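PDB 3ESL: spindle assembly checkpoint serine/threonine-protein kinase BUB1 from Saccharomyces cerevisiae, which phosphorylates BUB3 and itself and acts in the spindle assembly checkpoint, which delays anaphase until chromosomes are bioriented on the spindle. Local coordinates for residues Phe121-Leu124 against Leu125-Gln129. Numbering follows the deposited sequence.
Sequences FSKL and LENAQ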
loop_
_atom_site.group_PDB
_atom_site.type_symbol
_atom_site.label_atom_id
_atom_site.label_comp_id
_atom_site.label_asym_id
_atom_site.label_seq_id
_atom_site.Cartn_x
_atom_site.Cartn_y
_atom_site.Cartn_z
ATOM N N PHE A 121 0.338 -7.022 5.092
ATOM C CA PHE A 121 1.453 -7.803 4.574
ATOM C C PHE A 121 1.277 -9.259 5.042
ATOM O O PHE A 121 1.395 -10.202 4.251
ATOM C CB PHE A 121 2.766 -7.191 5.070
ATOM C CG PHE A 121 4.014 -7.674 4.341
ATOM C CD1 PHE A 121 3.958 -8.677 3.374
ATOM C CD2 PHE A 121 5.250 -7.126 4.671
ATOM C CE1 PHE A 121 5.125 -9.116 2.725
ATOM C CE2 PHE A 121 6.421 -7.571 4.042
ATOM C CZ PHE A 121 6.356 -8.555 3.070
ATOM N N SER A 122 0.934 -9.432 6.313
ATOM C CA SER A 122 0.671 -10.779 6.843
ATOM C C SER A 122 -0.462 -11.467 6.083
ATOM O O SER A 122 -0.359 -12.667 5.765
ATOM C CB SER A 122 0.364 -10.736 8.344
ATOM O OG SER A 122 0.019 -12.037 8.818
ATOM N N LYS A 123 -1.538 -10.725 5.802
ATOM C CA LYS A 123 -2.675 -11.258 5.043
ATOM C C LYS A 123 -2.216 -11.748 3.667
ATOM O O LYS A 123 -2.626 -12.823 3.221
ATOM C CB LYS A 123 -3.795 -10.225 4.912
ATOM C CG LYS A 123 -5.051 -10.739 4.196
ATOM C CD LYS A 123 -6.117 -9.641 4.029
ATOM C CE LYS A 123 -5.810 -8.698 2.857
ATOM N NZ LYS A 123 -5.982 -9.348 1.515
ATOM N N LEU A 124 -1.353 -10.975 3.002
ATOM C CA LEU A 124 -0.837 -11.404 1.695
ATOM C C LEU A 124 -0.116 -12.754 1.814
ATOM O O LEU A 124 -0.371 -13.675 1.020
ATOM C CB LEU A 124 0.094 -10.333 1.092
ATOM C CG LEU A 124 0.692 -10.683 -0.276
ATOM C CD1 LEU A 124 -0.311 -10.475 -1.382
ATOM C CD2 LEU A 124 1.955 -9.868 -0.538
ATOM N N LEU A 125 0.778 -12.866 2.796
ATOM C CA LEU A 125 1.552 -14.081 2.992
ATOM C C LEU A 125 0.629 -15.225 3.396
ATOM O O LEU A 125 0.809 -16.348 2.929
ATOM C CB LEU A 125 2.629 -13.889 4.051
ATOM C CG LEU A 125 3.744 -12.890 3.731
ATOM C CD1 LEU A 125 4.789 -12.898 4.836
ATOM C CD2 LEU A 125 4.369 -13.199 2.363
ATOM N N GLU A 126 -0.354 -14.925 4.246
ATOM C CA GLU A 126 -1.334 -15.946 4.665
ATOM C C GLU A 126 -2.078 -16.554 3.471
ATOM O O GLU A 126 -2.140 -17.794 3.327
ATOM C CB GLU A 126 -2.319 -15.374 5.698
ATOM C CG GLU A 126 -3.534 -16.289 5.937
ATOM C CD GLU A 126 -4.511 -15.766 6.972
ATOM O OE1 GLU A 126 -4.419 -14.580 7.382
ATOM O OE2 GLU A 126 -5.383 -16.563 7.384
ATOM N N ASN A 127 -2.634 -15.694 2.625
ATOM C CA ASN A 127 -3.344 -16.120 1.418
ATOM C C ASN A 127 -2.447 -16.905 0.461
ATOM O O ASN A 127 -2.916 -17.821 -0.227
ATOM C CB ASN A 127 -3.989 -14.930 0.706
ATOM C CG ASN A 127 -5.118 -14.298 1.516
ATOM O OD1 ASN A 127 -5.745 -14.950 2.349
ATOM N ND2 ASN A 127 -5.382 -13.025 1.262
ATOM N N ALA A 128 -1.160 -16.559 0.441
ATOM C CA ALA A 128 -0.177 -17.275 -0.377
ATOM C C ALA A 128 0.309 -18.539 0.319
ATOM O O ALA A 128 1.202 -19.217 -0.182
ATOM C CB ALA A 128 1.009 -16.382 -0.708
ATOM N N GLN A 129 -0.263 -18.834 1.486
ATOM C CA GLN A 129 0.070 -20.033 2.259
ATOM C C GLN A 129 1.495 -20.052 2.830
ATOM O O GLN A 129 2.066 -21.116 3.077
ATOM C CB GLN A 129 -0.249 -21.322 1.464
ATOM C CG GLN A 129 -1.585 -21.301 0.758
ATOM C CD GLN A 129 -1.435 -21.336 -0.741
ATOM O OE1 GLN A 129 -0.868 -22.286 -1.287
ATOM N NE2 GLN A 129 -1.972 -20.334 -1.421
HETATM O O HOH W 1 -2.760 -12.681 8.588
#
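L125 packs against F121 one turn earlier on helix 115-127, and the helix ends at Q129 in a Schellman motif within the all-alpha, TPR-like N-terminal domain of BUB1. CG of L125 lies 4.1 Å from CE1 of F121, meeting the ring obliquely. The isobutyl group of L125 reaches back there because its CG stands anti to the carbonyl carbon, beside the backbone N (chi1 -65°), which also brings CG to 3.6 Å from O of F121. Both side chains are buried: helix 131-143 covers them with L137, helix 177-186 adds L186 and L182, and F102 of helix 95-108 stacks on the F121 ring. The L124 side chain meets S98 and F102 of helix 95-108. Toward the last turn its carbonyl oxygen accepts the N-H of A128 (L124 O to A128 N 3.0 Å), bent to 145°, while CB of A128 sits 3.5 Å from that oxygen. The preceding bond, from N of N127 to O of K123, is nearly straight. On the more exposed side, the K123 chain bends at its third and fourth torsions, with CG and NZ each 3.7 Å from ND2 of N127, the two side chains lying across one another. Away from the leucines, one water donates to both OG of S122 and OE1 of E126, bridging successive turns; OG is also hydrogen-bonded to the carbonyl of A134, and OE2 of E126 forms a salt bridge with R162. Q129 ends the helix with positive phi (67°), its N bonded to O of E126 at 2.8 Å, and its side chain folds back so that NE2 donates to O of N127 at 2.9 Å, an oxygen lying close to the plane of the Q129 side-chain amide.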